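Local coordinates for serine-rich Repeat Adhesion Glycoprotein (Srr1) (Streptococcus agalactiae, PDB 4MBO) that binds fibrinogen as a surface adhesin of the bacterium and probably aids its attachment to the host, at residues I102-T107 / V120-W125; R129-T134 / Q139-T144; T191-N194 / E199-F202; V223-A228 / G295-T300; K238-S243 / S283-V288. One frame throughout, in Å; residues are numbered along the deposited sequence. Where two conformers were deposited one is given.

Contact 1. Residues I102-T107 / V120-W125; sequences ITYTWT and VNMPVW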
# COMPACT_ATOMS: atom_id res chain seq x y z
N ILE A 102 -10.88 11.09 10.08
CA ILE A 102 -10.51 12.27 9.33
C ILE A 102 -11.07 13.48 10.10
O ILE A 102 -12.27 13.60 10.31
CB ILE A 102 -11.07 12.29 7.92
CG1 ILE A 102 -10.80 10.94 7.20
CG2 ILE A 102 -10.49 13.47 7.18
CD1 ILE A 102 -11.64 10.73 5.98
N THR A 103 -10.19 14.35 10.56
CA THR A 103 -10.57 15.51 11.33
C THR A 103 -10.41 16.74 10.48
O THR A 103 -9.32 17.01 9.93
CB THR A 103 -9.69 15.68 12.59
OG1 THR A 103 -9.82 14.53 13.41
CG2 THR A 103 -10.07 16.90 13.42
N TYR A 104 -11.50 17.49 10.37
CA TYR A 104 -11.54 18.75 9.65
C TYR A 104 -11.64 19.91 10.63
O TYR A 104 -12.41 19.86 11.59
CB TYR A 104 -12.72 18.81 8.69
CG TYR A 104 -12.58 17.92 7.49
CD1 TYR A 104 -11.97 18.39 6.33
CD2 TYR A 104 -13.10 16.65 7.49
CE1 TYR A 104 -11.87 17.55 5.21
CE2 TYR A 104 -13.00 15.82 6.39
CZ TYR A 104 -12.40 16.28 5.26
OH TYR A 104 -12.33 15.40 4.20
N THR A 105 -10.87 20.96 10.37
CA THR A 105 -10.85 22.15 11.21
C THR A 105 -11.30 23.37 10.42
O THR A 105 -10.72 23.68 9.36
CB THR A 105 -9.44 22.38 11.75
OG1 THR A 105 -8.98 21.19 12.44
CG2 THR A 105 -9.41 23.58 12.73
N TRP A 106 -12.33 24.05 10.91
CA TRP A 106 -12.88 25.22 10.24
C TRP A 106 -11.90 26.40 10.26
O TRP A 106 -11.25 26.69 11.27
CB TRP A 106 -14.19 25.65 10.89
CG TRP A 106 -15.26 24.62 10.81
CD1 TRP A 106 -15.71 23.84 11.82
CD2 TRP A 106 -16.00 24.23 9.64
NE1 TRP A 106 -16.66 22.98 11.36
CE2 TRP A 106 -16.92 23.26 10.04
CE3 TRP A 106 -16.01 24.66 8.30
CZ2 TRP A 106 -17.83 22.66 9.13
CZ3 TRP A 106 -16.90 24.08 7.40
CH2 TRP A 106 -17.79 23.08 7.82
N THR A 107 -11.88 27.13 9.16
CA THR A 107 -11.00 28.29 9.04
C THR A 107 -11.60 29.60 9.56
O THR A 107 -12.78 29.70 9.89
CB THR A 107 -10.65 28.52 7.57
OG1 THR A 107 -11.87 28.83 6.86
CG2 THR A 107 -9.94 27.33 6.95
N VAL A 120 -17.89 16.58 -0.01
CA VAL A 120 -16.60 15.97 -0.28
C VAL A 120 -16.72 14.58 -0.89
O VAL A 120 -17.63 13.80 -0.54
CB VAL A 120 -15.84 15.81 1.07
CG1 VAL A 120 -14.51 15.04 0.89
CG2 VAL A 120 -15.58 17.16 1.72
N ASN A 121 -15.82 14.34 -1.85
CA ASN A 121 -15.60 13.04 -2.47
C ASN A 121 -14.12 12.75 -2.31
O ASN A 121 -13.28 13.65 -2.46
CB ASN A 121 -15.90 13.05 -3.96
CG ASN A 121 -17.37 13.21 -4.26
OD1 ASN A 121 -18.19 12.36 -3.92
ND2 ASN A 121 -17.69 14.26 -4.97
N MET A 122 -13.77 11.52 -1.93
CA MET A 122 -12.35 11.16 -1.89
C MET A 122 -12.18 9.65 -1.98
O MET A 122 -13.08 8.87 -1.60
CB MET A 122 -11.71 11.64 -0.60
CG MET A 122 -12.07 10.78 0.56
SD MET A 122 -11.25 11.28 2.10
CE MET A 122 -12.20 12.70 2.40
N PRO A 123 -11.03 9.21 -2.51
CA PRO A 123 -10.77 7.78 -2.49
C PRO A 123 -10.39 7.29 -1.09
O PRO A 123 -9.77 8.00 -0.29
CB PRO A 123 -9.57 7.61 -3.44
CG PRO A 123 -8.89 8.91 -3.39
CD PRO A 123 -9.98 9.94 -3.23
N VAL A 124 -10.83 6.09 -0.79
CA VAL A 124 -10.44 5.39 0.44
C VAL A 124 -10.08 3.96 0.05
O VAL A 124 -10.62 3.42 -0.90
CB VAL A 124 -11.50 5.40 1.55
CG1 VAL A 124 -11.73 6.80 2.08
CG2 VAL A 124 -12.80 4.78 1.11
N TRP A 125 -9.16 3.36 0.81
CA TRP A 125 -8.66 2.05 0.53
C TRP A 125 -8.81 1.10 1.71
O TRP A 125 -8.63 1.52 2.86
CB TRP A 125 -7.14 2.13 0.27
CG TRP A 125 -6.71 2.70 -1.02
CD1 TRP A 125 -6.28 2.00 -2.10
CD2 TRP A 125 -6.59 4.08 -1.35
NE1 TRP A 125 -5.92 2.85 -3.10
CE2 TRP A 125 -6.08 4.14 -2.66
CE3 TRP A 125 -6.82 5.28 -0.65
CZ2 TRP A 125 -5.86 5.34 -3.33
CZ3 TRP A 125 -6.57 6.48 -1.31
CH2 TRP A 125 -6.09 6.50 -2.63
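I102 and Y104 face V120 and M122 from two strands whose short axes run roughly antiparallel, at 145°, and come no closer than 12.9 Å, so the strands meet through side chains and not backbone. The four side chains all point into the gap. CG of M122 sits between the backbone N and the carbonyl carbon (chi1 76°); the chain then runs straight and bends once, at chi3 (74°), which turns the terminal methyl toward the hydroxyl of Y104. There CE of M122 lies 3.2 Å from OH of Y104, a tight approach of a methyl to an oxygen. The sulfur is met on another side by I102, which comes tip to tip with M122: CD1 of I102 is 3.9 Å from SD of M122, and the same CD1 is 4.1 Å from CE of M122. Y104 enters phenol end first, so the hydroxyl, and not the face of the ring, does the touching here. V120, coming from the opposite direction to Y104, meets the same hydroxyl beside the methionine methyl, with CG1 of V120 4.0 Å from OH of Y104. The ring of Y104 lies nearly parallel to that of F60 on the adjacent strand 59-64, while I82 packs against both Y104 and V120 and F47 covers V120 from strand 43-51. Strand 101-106 belongs to the mixed sheet and strand 116-126 to the four-stranded antiparallel one, so these residues form part of the buried layer between the two sheets of a beta sandwich, as in a bacterial Ig-like domain.

Contact 2. Residues R129-T134 / Q139-T144; sequences RIISKT and QCFTAT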
# COMPACT_ATOMS: atom_id res chain seq x y z
N ARG A 129 -2.18 -2.59 5.66
CA ARG A 129 -1.49 -3.06 6.86
C ARG A 129 -2.39 -3.93 7.73
O ARG A 129 -1.90 -4.67 8.57
CB ARG A 129 -1.01 -1.85 7.65
CG ARG A 129 0.12 -1.09 6.96
CD ARG A 129 0.15 0.40 7.28
NE ARG A 129 -0.97 1.09 6.60
CZ ARG A 129 -0.92 2.33 6.12
NH1 ARG A 129 -1.97 2.84 5.48
NH2 ARG A 129 0.18 3.06 6.26
N ILE A 130 -3.70 -3.79 7.54
CA ILE A 130 -4.74 -4.49 8.32
C ILE A 130 -5.28 -5.68 7.53
O ILE A 130 -5.25 -6.80 8.03
CB ILE A 130 -5.85 -3.52 8.71
CG1 ILE A 130 -5.27 -2.33 9.51
CG2 ILE A 130 -6.95 -4.23 9.50
CD1 ILE A 130 -4.62 -2.74 10.79
N ILE A 131 -5.78 -5.44 6.32
CA ILE A 131 -6.19 -6.52 5.41
C ILE A 131 -4.97 -6.70 4.52
O ILE A 131 -4.94 -6.25 3.38
CB ILE A 131 -7.43 -6.16 4.61
CG1 ILE A 131 -8.57 -5.73 5.54
CG2 ILE A 131 -7.89 -7.33 3.74
CD1 ILE A 131 -9.76 -5.16 4.83
N SER A 132 -3.97 -7.38 5.07
CA SER A 132 -2.68 -7.54 4.43
C SER A 132 -2.54 -8.79 3.55
O SER A 132 -1.49 -9.01 2.93
CB SER A 132 -1.62 -7.50 5.50
OG SER A 132 -1.84 -8.60 6.35
N LYS A 133 -3.57 -9.63 3.55
CA LYS A 133 -3.61 -10.83 2.72
C LYS A 133 -4.91 -10.91 1.93
O LYS A 133 -5.95 -10.41 2.36
CB LYS A 133 -3.47 -12.10 3.58
CG LYS A 133 -2.14 -12.27 4.26
CD LYS A 133 -2.13 -13.51 5.14
CE LYS A 133 -0.90 -13.61 6.03
NZ LYS A 133 -0.92 -14.88 6.82
N THR A 134 -4.86 -11.60 0.81
CA THR A 134 -6.05 -11.81 -0.01
C THR A 134 -7.12 -12.51 0.83
O THR A 134 -6.82 -13.40 1.61
CB THR A 134 -5.69 -12.69 -1.20
OG1 THR A 134 -4.80 -11.96 -2.07
CG2 THR A 134 -6.89 -13.12 -1.96
N GLN A 139 -15.13 -8.40 3.27
CA GLN A 139 -14.76 -7.63 4.46
C GLN A 139 -15.76 -6.50 4.57
O GLN A 139 -16.31 -6.07 3.57
CB GLN A 139 -13.36 -7.05 4.28
CG GLN A 139 -12.30 -8.09 3.90
CD GLN A 139 -12.16 -9.14 4.98
OE1 GLN A 139 -11.64 -8.86 6.06
NE2 GLN A 139 -12.55 -10.37 4.66
N CYS A 140 -15.96 -5.99 5.77
CA CYS A 140 -16.93 -4.93 6.05
C CYS A 140 -16.20 -3.57 6.25
O CYS A 140 -15.29 -3.46 7.08
CB CYS A 140 -17.71 -5.34 7.31
SG CYS A 140 -18.51 -3.98 8.18
N PHE A 141 -16.59 -2.57 5.47
CA PHE A 141 -16.00 -1.22 5.51
C PHE A 141 -17.09 -0.24 5.86
O PHE A 141 -18.14 -0.28 5.28
CB PHE A 141 -15.35 -0.85 4.19
CG PHE A 141 -14.33 -1.85 3.74
CD1 PHE A 141 -13.05 -1.83 4.27
CD2 PHE A 141 -14.65 -2.81 2.80
CE1 PHE A 141 -12.12 -2.74 3.90
CE2 PHE A 141 -13.70 -3.74 2.41
CZ PHE A 141 -12.43 -3.70 2.95
N THR A 142 -16.82 0.63 6.83
CA THR A 142 -17.81 1.62 7.27
C THR A 142 -17.20 3.01 7.49
O THR A 142 -16.01 3.18 7.69
CB THR A 142 -18.56 1.21 8.57
OG1 THR A 142 -17.67 1.14 9.72
CG2 THR A 142 -19.26 -0.16 8.38
N ALA A 143 -18.08 4.01 7.47
CA ALA A 143 -17.72 5.38 7.74
C ALA A 143 -18.90 6.02 8.42
O ALA A 143 -20.04 5.82 8.03
CB ALA A 143 -17.37 6.12 6.47
N THR A 144 -18.61 6.87 9.40
CA THR A 144 -19.63 7.56 10.19
C THR A 144 -19.40 9.06 10.24
O THR A 144 -18.28 9.51 10.41
CB THR A 144 -19.60 7.04 11.64
OG1 THR A 144 -19.96 5.64 11.65
CG2 THR A 144 -20.57 7.77 12.54
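I131 meets Q139 and F141 through one methyl group, CD1, and the contact is apolar throughout. The isoleucine chain runs out extended (chi2 171°), which carries CD1 up to the far end of the phenylalanine ring: CD1 of I131 is 3.5 Å from CE1 of F141 and 3.6 Å from CZ of F141. The methyl approaches the ring obliquely, and the two side chains come from opposite directions. Beside the ring, the aliphatic part of Q139 makes the second wall, with CG of Q139 4.0 Å from CD1 of I131 and CB of Q139 4.1 Å from it. A bend at chi2 of Q139 (-61°) leads its amide away from the isoleucine.

The polar end of Q139 finds its partner outside the pair of segments: NE2 of Q139 donates to the backbone O of D137, and the side chain comes to about 4 Å from a bound calcium ion.

The loop 129-134 follows strand 116-126 and leads back toward strand 139-145, whose neighbour 148-157 supplies V156 against I131 and E154 against F141. L43 of strand 43-51, in the other sheet, also packs on F141, consistent with a place at the end of the sandwich interior nearest the adhesin domain, beside that domain's loop 241-243.

Contact 3. Residues T191-N194 / E199-F202; sequences TQIN and EMYF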
# COMPACT_ATOMS: atom_id res chain seq x y z
N THR A 191 10.61 -7.34 -2.63
CA THR A 191 10.63 -8.60 -3.29
C THR A 191 10.58 -9.73 -2.28
O THR A 191 11.38 -9.74 -1.32
CB THR A 191 11.91 -8.76 -4.14
OG1 THR A 191 11.94 -7.72 -5.15
CG2 THR A 191 11.91 -10.08 -4.86
N GLN A 192 9.65 -10.66 -2.47
CA GLN A 192 9.59 -11.87 -1.65
C GLN A 192 10.18 -13.02 -2.46
O GLN A 192 9.76 -13.30 -3.58
CB GLN A 192 8.18 -12.23 -1.26
CG GLN A 192 7.52 -11.19 -0.38
CD GLN A 192 6.05 -11.48 -0.17
OE1 GLN A 192 5.39 -12.10 -1.04
NE2 GLN A 192 5.51 -11.02 0.95
N ILE A 193 11.19 -13.67 -1.87
CA ILE A 193 11.84 -14.82 -2.46
C ILE A 193 11.30 -16.04 -1.71
O ILE A 193 11.39 -16.13 -0.50
CB ILE A 193 13.37 -14.71 -2.34
CG1 ILE A 193 13.90 -13.57 -3.23
CG2 ILE A 193 14.09 -16.01 -2.66
CD1 ILE A 193 14.02 -12.27 -2.53
N ASN A 194 10.70 -16.97 -2.45
CA ASN A 194 10.01 -18.12 -1.87
C ASN A 194 8.81 -17.73 -1.00
O ASN A 194 8.64 -18.25 0.10
CB ASN A 194 10.96 -19.04 -1.07
CG ASN A 194 10.35 -20.43 -0.82
OD1 ASN A 194 9.38 -20.85 -1.46
ND2 ASN A 194 10.92 -21.15 0.14
N GLU A 199 10.20 -25.89 -1.64
CA GLU A 199 11.61 -26.07 -1.95
C GLU A 199 11.90 -25.28 -3.23
O GLU A 199 11.08 -25.29 -4.18
CB GLU A 199 11.93 -27.53 -2.18
CG GLU A 199 11.81 -28.39 -0.92
CD GLU A 199 12.81 -28.00 0.17
OE1 GLU A 199 13.95 -27.63 -0.20
OE2 GLU A 199 12.48 -28.09 1.39
N MET A 200 13.03 -24.59 -3.26
CA MET A 200 13.52 -23.93 -4.48
C MET A 200 14.80 -24.66 -4.84
O MET A 200 15.59 -25.01 -3.97
CB MET A 200 13.73 -22.43 -4.32
CG MET A 200 12.45 -21.72 -3.88
SD MET A 200 12.37 -20.00 -4.41
CE MET A 200 13.95 -19.46 -3.84
N TYR A 201 15.00 -24.88 -6.13
CA TYR A 201 16.08 -25.72 -6.58
C TYR A 201 16.46 -25.51 -8.03
O TYR A 201 15.59 -25.36 -8.89
CB TYR A 201 15.60 -27.16 -6.41
CG TYR A 201 16.38 -28.29 -7.05
CD1 TYR A 201 17.57 -28.75 -6.47
CD2 TYR A 201 15.88 -28.99 -8.15
CE1 TYR A 201 18.26 -29.82 -7.00
CE2 TYR A 201 16.58 -30.07 -8.69
CZ TYR A 201 17.76 -30.47 -8.11
OH TYR A 201 18.45 -31.55 -8.63
N PHE A 202 17.76 -25.56 -8.27
CA PHE A 202 18.35 -25.63 -9.61
C PHE A 202 19.21 -26.89 -9.60
O PHE A 202 20.10 -27.02 -8.75
CB PHE A 202 19.31 -24.48 -9.96
CG PHE A 202 18.65 -23.17 -10.30
CD1 PHE A 202 17.31 -23.06 -10.62
CD2 PHE A 202 19.44 -22.03 -10.42
CE1 PHE A 202 16.76 -21.85 -10.97
CE2 PHE A 202 18.90 -20.81 -10.81
CZ PHE A 202 17.55 -20.72 -11.07
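I193 reaches M200 with its branch methyl: CG2 of I193 lies 3.6 Å from CE of M200, and the two side chains cross at about a right angle. With chi1 at -69°, CG2 is the branch set anti to the backbone N, and the longer arm leads off elsewhere. Its CD1 packs on V286 of strand 283-290; W273 and T211 of strand 210-215 also touch the isoleucine.

Both partners belong to the long strand 186-202, which pairs with strand 169-181 as a beta hairpin in the antiparallel sheet of the fibrinogen-binding adhesin domain. A short loop from N194 to E199 breaks it, and M200 turns back across the break: its chain is bent at chi3 (-51°), bringing the thioether over to I193 and N194. On the strand's resumption M200 pairs through its backbone with I278, whereas I193 pairs with Y284.

At N194 the backbone adopts left-handed helical angles, and the side chain slides past M200 in the opposite direction. The carboxamide is gripped at both ends by three bonds that fix its rotation: OD1 accepts from ND2 of N172 and from the backbone N of K198, and ND2 donates to the backbone O of T282. CB of N194 is 3.8 Å from SD of M200, while CG of N194 is 3.9 Å from CG of M200.

Contact 4. Residues V223-A228 / G295-T300; sequences VNLLNA and GVLYST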
# COMPACT_ATOMS: atom_id res chain seq x y z
N VAL A 223 14.62 2.68 -14.85
CA VAL A 223 14.80 3.02 -13.45
C VAL A 223 16.25 3.06 -12.98
O VAL A 223 17.01 2.12 -13.16
CB VAL A 223 13.93 2.10 -12.56
CG1 VAL A 223 14.06 2.52 -11.11
CG2 VAL A 223 12.48 2.18 -13.00
N ASN A 224 16.62 4.17 -12.35
CA ASN A 224 17.95 4.39 -11.81
C ASN A 224 18.02 3.81 -10.40
O ASN A 224 17.34 4.29 -9.48
CB ASN A 224 18.27 5.89 -11.82
CG ASN A 224 19.64 6.24 -11.21
OD1 ASN A 224 20.33 5.41 -10.65
ND2 ASN A 224 20.00 7.52 -11.31
N LEU A 225 18.87 2.79 -10.24
CA LEU A 225 19.07 2.08 -8.97
C LEU A 225 20.37 2.44 -8.25
O LEU A 225 20.67 1.85 -7.22
CB LEU A 225 19.05 0.54 -9.21
CG LEU A 225 17.81 -0.03 -9.90
CD1 LEU A 225 17.91 -1.54 -10.13
CD2 LEU A 225 16.54 0.27 -9.10
N LEU A 226 21.15 3.34 -8.85
CA LEU A 226 22.47 3.72 -8.32
C LEU A 226 22.45 4.02 -6.82
O LEU A 226 23.36 3.61 -6.10
CB LEU A 226 23.04 4.93 -9.05
CG LEU A 226 23.53 4.64 -10.45
CD1 LEU A 226 23.87 5.94 -11.14
CD2 LEU A 226 24.73 3.70 -10.38
N ASN A 227 21.41 4.71 -6.36
CA ASN A 227 21.32 5.12 -4.97
C ASN A 227 20.37 4.24 -4.15
O ASN A 227 19.87 4.68 -3.10
CB ASN A 227 20.89 6.60 -4.87
CG ASN A 227 21.92 7.55 -5.47
OD1 ASN A 227 21.56 8.44 -6.24
ND2 ASN A 227 23.20 7.34 -5.17
N ALA A 228 20.12 3.00 -4.60
CA ALA A 228 19.19 2.14 -3.86
C ALA A 228 19.72 1.80 -2.49
O ALA A 228 20.92 1.48 -2.34
CB ALA A 228 18.95 0.85 -4.61
N GLY A 295 8.36 3.78 -14.18
CA GLY A 295 8.99 2.63 -14.78
C GLY A 295 8.56 1.38 -14.06
O GLY A 295 8.20 1.42 -12.88
N VAL A 296 8.58 0.29 -14.79
CA VAL A 296 8.18 -0.99 -14.29
C VAL A 296 9.41 -1.73 -13.79
O VAL A 296 10.34 -1.96 -14.53
CB VAL A 296 7.55 -1.84 -15.41
CG1 VAL A 296 7.08 -3.17 -14.85
CG2 VAL A 296 6.40 -1.08 -16.08
N LEU A 297 9.40 -2.11 -12.52
CA LEU A 297 10.51 -2.87 -11.98
C LEU A 297 10.13 -4.34 -12.03
O LEU A 297 8.95 -4.69 -12.00
CB LEU A 297 10.72 -2.49 -10.53
CG LEU A 297 11.33 -1.09 -10.31
CD1 LEU A 297 11.00 -0.59 -8.90
CD2 LEU A 297 12.83 -1.13 -10.60
N TYR A 298 11.14 -5.19 -12.05
CA TYR A 298 10.92 -6.62 -11.98
C TYR A 298 11.93 -7.24 -11.04
O TYR A 298 12.99 -6.65 -10.72
CB TYR A 298 11.07 -7.31 -13.32
CG TYR A 298 12.48 -7.30 -13.90
CD1 TYR A 298 13.41 -8.25 -13.51
CD2 TYR A 298 12.87 -6.36 -14.85
CE1 TYR A 298 14.70 -8.26 -14.02
CE2 TYR A 298 14.16 -6.37 -15.38
CZ TYR A 298 15.07 -7.32 -14.98
OH TYR A 298 16.39 -7.35 -15.47
N SER A 299 11.57 -8.42 -10.56
CA SER A 299 12.45 -9.24 -9.71
C SER A 299 12.42 -10.67 -10.17
O SER A 299 11.39 -11.16 -10.65
CB SER A 299 11.97 -9.23 -8.25
OG SER A 299 11.96 -7.92 -7.74
N THR A 300 13.53 -11.38 -9.96
CA THR A 300 13.57 -12.78 -10.32
C THR A 300 14.09 -13.67 -9.21
O THR A 300 14.67 -13.20 -8.25
CB THR A 300 14.55 -13.04 -11.50
OG1 THR A 300 15.91 -12.95 -11.03
CG2 THR A 300 14.32 -12.12 -12.67
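Where V223 and L225 meet G295 and L297 no flat group takes part; the contact is made by methyl groups and the CA of G295. The amide of N224, though it touches nothing across the contact, shapes the loop: OD1 of N224 accepts from the backbone N of L226 at 2.9 Å, with an N-H...O angle of 148°. That bond makes an Asx turn, and the type I beta turn from L225 to A228 follows it, closed by A228 N to L225 O at 2.9 Å. V223 and L225 both point toward strand 295-300.

One methyl, CD2 of L297, gathers most of the contact. It sits 3.9 Å from CG1 of V223 and 4.1 Å from CG2 of V223, filling the cleft of the fork, with the two side chains crossing at about a right angle. From the loop's other inward residue, CD2 of L225 comes to 4.2 Å of the same L297 CD2. V223 has CG1 anti to its backbone N (chi1 -176°), which turns CG2 toward the glycine, and CG2 of V223 rests 3.9 Å from CA of G295. The phi of G295, 141°, belongs to the region open mainly to glycine, and the lack of a side chain makes room for the valine methyl.

I290 of strand 283-290 also packs on V223 and L225, while Y189 and E187 of strand 186-202 touch L297. Those two strands lie in one sheet and 295-302 in the other, so V223 and L225 pack where the two sheets face each other, consistent with a beta sandwich.

Contact 5. Residues K238-S243 / S283-V288; sequences KNLTDS and SYVVLV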
# COMPACT_ATOMS: atom_id res chain seq x y z
N LYS A 238 5.32 -18.42 6.47
CA LYS A 238 4.07 -18.25 7.22
C LYS A 238 3.96 -16.86 7.86
O LYS A 238 2.89 -16.49 8.37
CB LYS A 238 3.94 -19.32 8.31
CG LYS A 238 4.81 -19.06 9.51
CD LYS A 238 4.56 -20.06 10.63
CE LYS A 238 5.33 -19.66 11.86
NZ LYS A 238 6.77 -19.55 11.52
N ASN A 239 5.06 -16.11 7.88
CA ASN A 239 5.06 -14.75 8.42
C ASN A 239 4.85 -13.66 7.37
O ASN A 239 4.76 -12.48 7.73
CB ASN A 239 6.37 -14.49 9.14
CG ASN A 239 6.56 -15.40 10.32
OD1 ASN A 239 5.67 -15.52 11.15
ND2 ASN A 239 7.73 -16.07 10.40
N LEU A 240 4.80 -14.04 6.10
CA LEU A 240 4.71 -13.08 5.02
C LEU A 240 3.26 -12.69 4.72
O LEU A 240 2.35 -13.53 4.75
CB LEU A 240 5.32 -13.64 3.74
CG LEU A 240 6.81 -13.99 3.82
CD1 LEU A 240 7.19 -14.66 2.51
CD2 LEU A 240 7.69 -12.78 4.07
N THR A 241 3.06 -11.41 4.43
CA THR A 241 1.76 -10.91 4.00
C THR A 241 1.79 -10.78 2.47
O THR A 241 2.84 -10.93 1.83
CB THR A 241 1.47 -9.52 4.63
OG1 THR A 241 2.45 -8.57 4.15
CG2 THR A 241 1.47 -9.61 6.12
N ASP A 242 0.65 -10.48 1.86
CA ASP A 242 0.58 -10.26 0.43
C ASP A 242 0.80 -8.77 0.09
O ASP A 242 1.29 -8.43 -0.99
CB ASP A 242 -0.79 -10.74 -0.09
CG ASP A 242 -1.04 -12.25 0.12
OD1 ASP A 242 -0.06 -13.05 0.07
OD2 ASP A 242 -2.20 -12.62 0.34
N SER A 243 0.42 -7.86 1.00
CA SER A 243 0.68 -6.43 0.75
C SER A 243 2.13 -6.06 0.94
O SER A 243 2.58 -5.05 0.41
CB SER A 243 -0.13 -5.54 1.69
OG SER A 243 0.37 -5.68 3.00
N SER A 283 12.43 -18.18 3.56
CA SER A 283 12.03 -17.16 2.60
C SER A 283 12.87 -15.91 2.86
O SER A 283 13.38 -15.70 3.98
CB SER A 283 10.55 -16.82 2.72
OG SER A 283 9.73 -17.96 2.47
N TYR A 284 13.12 -15.12 1.82
CA TYR A 284 13.84 -13.88 1.99
C TYR A 284 12.97 -12.73 1.49
O TYR A 284 12.11 -12.90 0.64
CB TYR A 284 15.16 -13.84 1.22
CG TYR A 284 16.16 -14.88 1.67
CD1 TYR A 284 16.89 -14.70 2.82
CD2 TYR A 284 16.34 -16.03 0.94
CE1 TYR A 284 17.79 -15.65 3.27
CE2 TYR A 284 17.26 -16.98 1.35
CZ TYR A 284 17.98 -16.79 2.51
OH TYR A 284 18.88 -17.76 2.92
N VAL A 285 13.16 -11.56 2.09
CA VAL A 285 12.50 -10.35 1.67
C VAL A 285 13.62 -9.34 1.37
O VAL A 285 14.47 -9.06 2.22
CB VAL A 285 11.56 -9.82 2.73
CG1 VAL A 285 10.90 -8.56 2.23
CG2 VAL A 285 10.53 -10.88 3.12
N VAL A 286 13.62 -8.79 0.16
CA VAL A 286 14.58 -7.78 -0.25
C VAL A 286 13.83 -6.46 -0.36
O VAL A 286 12.88 -6.33 -1.16
CB VAL A 286 15.24 -8.10 -1.59
CG1 VAL A 286 16.19 -6.95 -1.94
CG2 VAL A 286 15.95 -9.44 -1.54
N LEU A 287 14.21 -5.47 0.44
CA LEU A 287 13.57 -4.17 0.39
C LEU A 287 14.50 -3.21 -0.32
O LEU A 287 15.67 -3.09 0.05
CB LEU A 287 13.27 -3.63 1.77
CG LEU A 287 12.35 -4.50 2.65
CD1 LEU A 287 13.10 -5.53 3.43
CD2 LEU A 287 11.61 -3.55 3.59
N VAL A 288 14.01 -2.59 -1.37
CA VAL A 288 14.77 -1.60 -2.15
C VAL A 288 14.06 -0.25 -2.07
O VAL A 288 12.90 -0.13 -2.50
CB VAL A 288 14.91 -2.04 -3.61
CG1 VAL A 288 15.53 -0.95 -4.48
CG2 VAL A 288 15.69 -3.34 -3.70
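The loop that leaves strand 229-235 drops one leucine onto the antiparallel sheet of the adhesin domain, and this is where L240 touches S283 and V285 of strand 283-290. S283 and V285 are two residues apart, so their side chains point from the same face of the strand, and the two methyls of L240 are shared out between them. CD2 of L240 comes to 3.5 Å of CG2 of V285, a close methyl-to-methyl contact in which the side chains slide past each other in opposite directions. The other branch, CD1 of L240, lies 4.0 Å from CB of S283 and 4.2 Å from OG of S283. For V285 the touching methyl is the one beside the backbone N, since CG1 takes the place anti to it (chi1 -180°).

The hydroxyl of S283 has its own partner: OG is hydrogen-bonded to the backbone O of N194 on the neighbouring strand 186-202. T235 and Q192 also touch L240, one from each strand flanking 283-290, and the leucine side chain is about 6 Å from a bound calcium ion.

Two residues on, D242 makes a salt bridge with R174 and accepts from the backbone N of T134. L240 packs on a three-strand patch of the sheet face, in a loop that runs on to the junction with the Ig-like domain.

Overall arrangement
Along the chain contacts 1 and 2 come first, in the Ig-like part, their centres about 18 Å apart; contacts 3, 4 and 5 follow in the adhesin domain. Contact 5, at 238-243 and 283-288, falls within the chain span enclosed by contact 4. Contacts 3 and 5, centres about 12 Å apart, share neighbouring strands of one sheet, 186-202 and 283-290, and T191 OG1 to S299 OG, 2.6 Å, links contact 3 to contact 4 across the sandwich. Contacts 1 and 3, on opposite sides of the chain's centre, have centres about 43 Å apart. One place where the two domains meet is S132 O to D242 N, 2.8 Å, between contacts 2 and 5, a tie that may limit their relative movement.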